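Local coordinates for protein dTDP-4-amino-4,6-dideoxyglucose formyltransferase (Mycobacterium tuberculosis CAS/NITR204, PDB 5VYQ) that probably transfers a formyl group from a folate cofactor to the sugar amino group of dTDP-4-amino-4,6-dideoxyglucose, which it binds here, at residues 115-129 against 141-155. Residues are numbered along the deposited sequence; the frame is centred on the assembly and turned at random.
Sequences QVFSIIDGQKVGVTI and IIAQRECAIESWDSS. With 0FX (dTDP-4-amino-4,6-dideoxyglucose), chain D; EDO (1,2-ethanediol), chain E.
Val127 and Arg145 form a hydrogen-bonded pair in an antiparallel beta hairpin at the edge of the mixed sheet of the formyltransferase domain. Arg145 N reaches Val127 O at 3.0 Å, and Val127 N returns a bond to Arg145 O. Near the loop that joins the two strands Ile142 and Ala143 both face Ile129, a classic beta bulge. Ile129 O therefore accepts two backbone N-H groups, from Ile142 N at 2.8 Å and from Ala143 N at 3.2 Å.

The tight part is the hairpin backbone with the buried Val125, Val127, Ala143 and Cys147. The last three turn to the face covered by helix 155-179. Ile149 closes the border. Its CD1 lies 3.8 Å from Val125 CG1, the two side chains crossing at about a right angle. Ile149 CG2 also meets Ile119 CG1. On the other sheet face Gln144 lies alongside Thr128. Its NE2 donates to Thr128 OG1, which sits in the amide plane; Gly104 and Asn106 also bond this hydroxyl.

The loose side is exposed. The extended chains of Lys124 and Glu146 cross there, and their salt bridge is long, 3.6 Å from NZ to OE1. A water links the two groups.

Beyond the hairpin, helix 114-121 meets the start of helix 155-179 at the nucleotide-sugar pocket. The bend of Gln115 at chi2 (-74°) brings its amide to Ser155, whose OG is also bonded to His225. Gln115 NE2 donates to Ser155 OG at 2.8 Å, almost straight at 173°, and to O3, the deoxyribose hydroxyl of the bound dTDP-sugar, at 2.9 Å.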
loop_
_atom_site.group_PDB
_atom_site.type_symbol
_atom_site.label_atom_id
_atom_site.label_comp_id
_atom_site.label_asym_id
_atom_site.label_seq_id
_atom_site.Cartn_x
_atom_site.Cartn_y
_atom_site.Cartn_z
ATOM N N GLN A 115 8.191 -8.264 15.728
ATOM C CA GLN A 115 8.516 -8.319 14.285
ATOM C C GLN A 115 8.501 -6.897 13.687
ATOM O O GLN A 115 9.200 -6.661 12.714
ATOM C CB GLN A 115 7.558 -9.212 13.482
ATOM C CG GLN A 115 6.115 -8.716 13.232
ATOM C CD GLN A 115 5.223 -8.788 14.436
ATOM O OE1 GLN A 115 5.569 -9.420 15.458
ATOM N NE2 GLN A 115 4.098 -8.096 14.366
ATOM N N VAL A 116 7.702 -5.984 14.235
ATOM C CA VAL A 116 7.703 -4.598 13.755
ATOM C C VAL A 116 9.108 -4.036 13.880
ATOM O O VAL A 116 9.696 -3.521 12.935
ATOM C CB VAL A 116 6.684 -3.707 14.490
ATOM C CG1 VAL A 116 6.853 -2.278 14.054
ATOM C CG2 VAL A 116 5.262 -4.223 14.301
ATOM N N PHE A 117 9.690 -4.232 15.042
ATOM C CA PHE A 117 10.977 -3.671 15.356
ATOM C C PHE A 117 12.075 -4.453 14.631
ATOM O O PHE A 117 13.074 -3.856 14.139
ATOM C CB PHE A 117 11.154 -3.612 16.887
ATOM C CG PHE A 117 10.247 -2.638 17.542
ATOM C CD1 PHE A 117 10.616 -1.300 17.622
ATOM C CD2 PHE A 117 9.004 -3.026 18.039
ATOM C CE1 PHE A 117 9.820 -0.367 18.234
ATOM C CE2 PHE A 117 8.197 -2.078 18.637
ATOM C CZ PHE A 117 8.588 -0.759 18.715
ATOM N N SER A 118 11.910 -5.766 14.482
ATOM C CA SER A 118 12.934 -6.529 13.769
ATOM C C SER A 118 12.981 -6.295 12.262
ATOM O O SER A 118 14.049 -6.367 11.635
ATOM C CB SER A 118 12.766 -8.024 14.026
ATOM O OG SER A 118 13.233 -8.337 15.321
ATOM N N ILE A 119 11.836 -6.009 11.668
ATOM C CA ILE A 119 11.852 -5.634 10.255
ATOM C C ILE A 119 12.740 -4.414 10.056
ATOM O O ILE A 119 13.425 -4.299 9.044
ATOM C CB ILE A 119 10.417 -5.375 9.742
ATOM C CG1 ILE A 119 9.740 -6.739 9.590
ATOM C CG2 ILE A 119 10.379 -4.651 8.398
ATOM C CD1 ILE A 119 8.251 -6.733 9.461
ATOM N N ILE A 120 12.657 -3.483 10.970
ATOM C CA ILE A 120 13.439 -2.247 10.872
ATOM C C ILE A 120 14.886 -2.452 11.257
ATOM O O ILE A 120 15.769 -1.926 10.579
ATOM C CB ILE A 120 12.826 -1.138 11.726
ATOM C CG1 ILE A 120 11.507 -0.686 11.085
ATOM C CG2 ILE A 120 13.813 0.013 12.005
ATOM C CD1 ILE A 120 10.633 0.053 12.054
ATOM N N ASP A 121 15.152 -3.171 12.346
ATOM C CA ASP A 121 16.524 -3.244 12.822
ATOM C C ASP A 121 17.340 -4.444 12.387
ATOM O O ASP A 121 18.530 -4.476 12.659
ATOM C CB ASP A 121 16.621 -2.998 14.327
ATOM C CG ASP A 121 16.151 -4.155 15.194
ATOM O OD1 ASP A 121 15.843 -5.217 14.642
ATOM O OD2 ASP A 121 16.087 -3.915 16.443
ATOM N N GLY A 122 16.746 -5.449 11.768
ATOM C CA GLY A 122 17.471 -6.629 11.259
ATOM C C GLY A 122 17.779 -7.680 12.300
ATOM O O GLY A 122 18.436 -8.695 12.004
ATOM N N GLN A 123 17.314 -7.477 13.531
ATOM C CA GLN A 123 17.510 -8.467 14.569
ATOM C C GLN A 123 16.623 -9.665 14.303
ATOM O O GLN A 123 15.631 -9.523 13.625
ATOM C CB GLN A 123 17.232 -7.891 15.961
ATOM C CG GLN A 123 18.267 -6.838 16.371
ATOM C CD GLN A 123 18.222 -6.577 17.866
ATOM O OE1 GLN A 123 19.012 -7.151 18.627
ATOM N NE2 GLN A 123 17.277 -5.756 18.295
ATOM N N LYS A 124 16.955 -10.819 14.846
ATOM C CA LYS A 124 16.115 -12.016 14.693
ATOM C C LYS A 124 14.727 -11.792 15.252
ATOM O O LYS A 124 14.547 -11.062 16.215
ATOM C CB LYS A 124 16.677 -13.198 15.429
ATOM C CG LYS A 124 17.925 -13.737 14.745
ATOM C CD LYS A 124 18.527 -14.913 15.505
ATOM C CE LYS A 124 19.873 -15.289 14.855
ATOM N NZ LYS A 124 20.215 -16.659 15.310
ATOM N N VAL A 125 13.776 -12.488 14.666
ATOM C CA VAL A 125 12.472 -12.640 15.278
ATOM C C VAL A 125 12.109 -14.124 15.222
ATOM O O VAL A 125 12.725 -14.953 14.537
ATOM C CB VAL A 125 11.407 -11.731 14.602
ATOM C CG1 VAL A 125 10.971 -12.318 13.268
ATOM C CG2 VAL A 125 10.221 -11.480 15.553
ATOM N N GLY A 126 11.060 -14.493 15.935
ATOM C CA GLY A 126 10.688 -15.914 16.070
ATOM C C GLY A 126 9.798 -16.029 17.295
ATOM O O GLY A 126 9.121 -15.059 17.643
ATOM N N VAL A 127 9.817 -17.189 17.936
ATOM C CA VAL A 127 8.973 -17.455 19.090
ATOM C C VAL A 127 9.859 -18.008 20.190
ATOM O O VAL A 127 10.749 -18.812 19.900
ATOM C CB VAL A 127 7.890 -18.473 18.723
ATOM C CG1 VAL A 127 7.068 -18.839 19.944
ATOM C CG2 VAL A 127 6.963 -17.998 17.633
ATOM N N THR A 128 9.606 -17.580 21.429
ATOM C CA THR A 128 10.390 -18.050 22.561
ATOM C C THR A 128 9.466 -18.529 23.653
ATOM O O THR A 128 8.541 -17.810 23.991
ATOM C CB THR A 128 11.304 -16.946 23.117
ATOM O OG1 THR A 128 12.145 -16.416 22.055
ATOM C CG2 THR A 128 12.144 -17.455 24.237
ATOM N N ILE A 129 9.739 -19.715 24.193
ATOM C CA ILE A 129 9.008 -20.209 25.360
ATOM C C ILE A 129 10.040 -20.144 26.505
ATOM O O ILE A 129 11.137 -20.670 26.404
ATOM C CB ILE A 129 8.556 -21.661 25.145
ATOM C CG1 ILE A 129 7.638 -21.780 23.939
ATOM C CG2 ILE A 129 7.828 -22.142 26.398
ATOM C CD1 ILE A 129 7.152 -23.160 23.571
ATOM N N ILE A 141 15.176 -19.682 28.984
ATOM C CA ILE A 141 14.596 -20.202 27.772
ATOM C C ILE A 141 14.444 -21.689 27.772
ATOM O O ILE A 141 15.402 -22.441 27.926
ATOM C CB ILE A 141 15.356 -19.683 26.519
ATOM C CG1 ILE A 141 15.272 -18.156 26.507
ATOM C CG2 ILE A 141 14.780 -20.296 25.257
ATOM C CD1 ILE A 141 16.134 -17.500 25.465
ATOM N N ILE A 142 13.231 -22.144 27.511
ATOM C CA ILE A 142 12.928 -23.538 27.356
ATOM C C ILE A 142 13.139 -23.966 25.909
ATOM O O ILE A 142 13.777 -24.992 25.643
ATOM C CB ILE A 142 11.464 -23.841 27.809
ATOM C CG1 ILE A 142 11.296 -23.573 29.306
ATOM C CG2 ILE A 142 10.991 -25.260 27.479
ATOM C CD1 ILE A 142 9.869 -23.313 29.754
ATOM N N ALA A 143 12.569 -23.204 24.982
ATOM C CA ALA A 143 12.727 -23.479 23.558
ATOM C C ALA A 143 12.495 -22.211 22.772
ATOM O O ALA A 143 11.821 -21.301 23.251
ATOM C CB ALA A 143 11.744 -24.532 23.091
ATOM N N GLN A 144 13.075 -22.173 21.576
ATOM C CA GLN A 144 12.771 -21.074 20.701
ATOM C C GLN A 144 13.093 -21.454 19.276
ATOM O O GLN A 144 13.764 -22.460 18.971
ATOM C CB GLN A 144 13.463 -19.783 21.173
ATOM C CG GLN A 144 14.916 -19.742 21.044
ATOM C CD GLN A 144 15.643 -18.478 21.508
ATOM O OE1 GLN A 144 16.843 -18.596 21.645
ATOM N NE2 GLN A 144 15.002 -17.315 21.744
ATOM N N ARG A 145 12.568 -20.630 18.393
ATOM C CA ARG A 145 12.680 -20.881 16.974
ATOM C C ARG A 145 12.625 -19.575 16.203
ATOM O O ARG A 145 11.747 -18.739 16.423
ATOM C CB ARG A 145 11.611 -21.829 16.453
ATOM C CG ARG A 145 11.756 -22.235 14.988
ATOM C CD ARG A 145 10.926 -23.486 14.677
ATOM N NE ARG A 145 11.402 -24.557 15.550
ATOM C CZ ARG A 145 10.687 -25.614 15.933
ATOM N NH1 ARG A 145 9.439 -25.774 15.515
ATOM N NH2 ARG A 145 11.221 -26.497 16.746
ATOM N N GLU A 146 13.566 -19.447 15.281
ATOM C CA GLU A 146 13.622 -18.284 14.393
ATOM C C GLU A 146 12.599 -18.347 13.261
ATOM O O GLU A 146 12.251 -19.410 12.740
ATOM C CB GLU A 146 15.075 -18.101 13.884
ATOM C CG GLU A 146 15.280 -16.805 13.084
ATOM C CD GLU A 146 16.689 -16.543 12.580
ATOM O OE1 GLU A 146 17.611 -17.339 12.918
ATOM O OE2 GLU A 146 16.797 -15.539 11.830
ATOM N N CYS A 147 12.114 -17.169 12.861
ATOM C CA CYS A 147 11.283 -16.985 11.663
ATOM C C CYS A 147 12.068 -16.073 10.736
ATOM O O CYS A 147 12.421 -14.959 11.098
ATOM C CB CYS A 147 10.018 -16.254 12.064
ATOM S SG CYS A 147 8.822 -15.992 10.751
ATOM N N ALA A 148 12.287 -16.516 9.508
ATOM C CA ALA A 148 13.023 -15.649 8.588
ATOM C C ALA A 148 12.095 -14.498 8.128
ATOM O O ALA A 148 10.857 -14.612 8.131
ATOM C CB ALA A 148 13.538 -16.481 7.420
ATOM N N ILE A 149 12.709 -13.362 7.812
ATOM C CA ILE A 149 11.974 -12.183 7.318
ATOM C C ILE A 149 12.478 -11.964 5.898
ATOM O O ILE A 149 13.656 -11.687 5.711
ATOM C CB ILE A 149 12.299 -10.942 8.157
ATOM C CG1 ILE A 149 11.871 -11.171 9.613
ATOM C CG2 ILE A 149 11.657 -9.695 7.552
ATOM C CD1 ILE A 149 12.212 -9.987 10.505
ATOM N N GLU A 150 11.589 -12.025 4.925
ATOM C CA GLU A 150 11.919 -11.825 3.526
ATOM C C GLU A 150 11.790 -10.327 3.173
ATOM O O GLU A 150 11.200 -9.525 3.913
ATOM C CB GLU A 150 10.965 -12.631 2.663
ATOM C CG GLU A 150 10.845 -14.134 2.958
ATOM C CD GLU A 150 12.158 -14.876 2.869
ATOM O OE1 GLU A 150 13.084 -14.409 2.187
ATOM O OE2 GLU A 150 12.261 -15.942 3.515
ATOM N N SER A 151 12.308 -9.952 2.018
ATOM C CA SER A 151 12.286 -8.554 1.585
ATOM C C SER A 151 10.897 -8.059 1.282
ATOM O O SER A 151 10.667 -6.839 1.342
ATOM C CB SER A 151 13.139 -8.389 0.322
ATOM O OG SER A 151 12.576 -9.108 -0.776
ATOM N N TRP A 152 9.978 -8.964 0.970
ATOM C CA TRP A 152 8.604 -8.621 0.717
ATOM C C TRP A 152 7.685 -8.738 1.938
ATOM O O TRP A 152 6.487 -8.516 1.833
ATOM C CB TRP A 152 8.027 -9.447 -0.432
ATOM C CG TRP A 152 8.110 -10.904 -0.212
ATOM C CD1 TRP A 152 7.162 -11.714 0.354
ATOM C CD2 TRP A 152 9.222 -11.759 -0.556
ATOM N NE1 TRP A 152 7.627 -13.027 0.374
ATOM C CE2 TRP A 152 8.888 -13.067 -0.157
ATOM C CE3 TRP A 152 10.465 -11.528 -1.147
ATOM C CZ2 TRP A 152 9.751 -14.153 -0.351
ATOM C CZ3 TRP A 152 11.314 -12.607 -1.362
ATOM C CH2 TRP A 152 10.951 -13.900 -0.948
ATOM N N ASP A 153 8.225 -9.099 3.100
ATOM C CA ASP A 153 7.379 -9.316 4.286
ATOM C C ASP A 153 6.944 -7.967 4.898
ATOM O O ASP A 153 7.642 -6.948 4.830
ATOM C CB ASP A 153 8.099 -10.099 5.360
ATOM C CG ASP A 153 7.878 -11.635 5.235
ATOM O OD1 ASP A 153 6.752 -12.073 4.935
ATOM O OD2 ASP A 153 8.868 -12.374 5.420
ATOM N N SER A 154 5.759 -7.992 5.494
ATOM C CA SER A 154 5.262 -6.940 6.366
ATOM C C SER A 154 5.111 -7.501 7.764
ATOM O O SER A 154 5.263 -8.724 7.966
ATOM C CB SER A 154 3.904 -6.502 5.808
ATOM O OG SER A 154 3.056 -7.618 5.701
ATOM N N SER A 155 4.789 -6.631 8.704
ATOM C CA SER A 155 4.413 -7.124 10.031
ATOM C C SER A 155 3.341 -8.226 9.953
ATOM O O SER A 155 3.431 -9.295 10.583
ATOM C CB SER A 155 3.981 -5.989 10.934
ATOM O OG SER A 155 3.385 -6.514 12.112
HETATM O O4P 0FX D . 0.737 -10.879 19.561
HETATM P P2 0FX D . 0.192 -10.204 20.774
HETATM O O3P 0FX D . -0.858 -10.965 21.551
HETATM O O1G 0FX D . 1.539 -9.817 21.576
HETATM C C1G 0FX D . 1.605 -8.728 22.478
HETATM C C2G 0FX D . 3.086 -8.347 22.602
HETATM O O2G 0FX D . 3.541 -8.061 21.272
HETATM C C3G 0FX D . 3.880 -9.551 23.138
HETATM O O3G 0FX D . 5.308 -9.312 23.094
HETATM C C4G 0FX D . 3.324 -9.939 24.502
HETATM N N4A 0FX D . 4.079 -11.138 24.938
HETATM C C5G 0FX D . 1.826 -10.219 24.363
HETATM C C6G 0FX D . 1.229 -10.293 25.766
HETATM O O5G 0FX D . 1.088 -9.149 23.746
HETATM O OPP 0FX D . -0.372 -8.735 20.431
HETATM P P 0FX D . -1.719 -8.294 19.658
HETATM O O1P 0FX D . -2.197 -7.076 20.348
HETATM O O2P 0FX D . -2.592 -9.507 19.461
HETATM O O5 0FX D . -1.218 -7.873 18.194
HETATM C C5 0FX D . -0.792 -8.830 17.252
HETATM C C4 0FX D . -0.075 -8.121 16.119
HETATM O O4 0FX D . -1.018 -7.282 15.456
HETATM C C3 0FX D . 1.045 -7.155 16.502
HETATM O O3 0FX D . 2.289 -7.851 16.647
HETATM C C2 0FX D . 1.126 -6.156 15.364
HETATM C C1 0FX D . -0.337 -6.114 14.984
HETATM N N11 0FX D . -1.014 -4.941 15.549
HETATM C C61 0FX D . -1.853 -4.976 16.606
HETATM C C51 0FX D . -2.484 -3.833 17.058
HETATM C C5A 0FX D . -3.378 -3.911 18.270
HETATM C C21 0FX D . -0.932 -3.738 14.851
HETATM O O21 0FX D . -0.164 -3.699 13.788
HETATM N N31 0FX D . -1.517 -2.613 15.264
HETATM C C41 0FX D . -2.340 -2.670 16.336
HETATM O O41 0FX D . -2.940 -1.524 16.715
HETATM C C1 EDO E . 12.377 -3.795 1.445
HETATM O O1 EDO E . 12.755 -5.164 1.618
HETATM C C2 EDO E . 13.672 -3.045 1.164
HETATM O O2 EDO E . 14.564 -3.076 2.269
HETATM O O HOH W 1 18.188 -18.891 14.840
HETATM O O HOH W 2 14.765 -13.620 12.043
#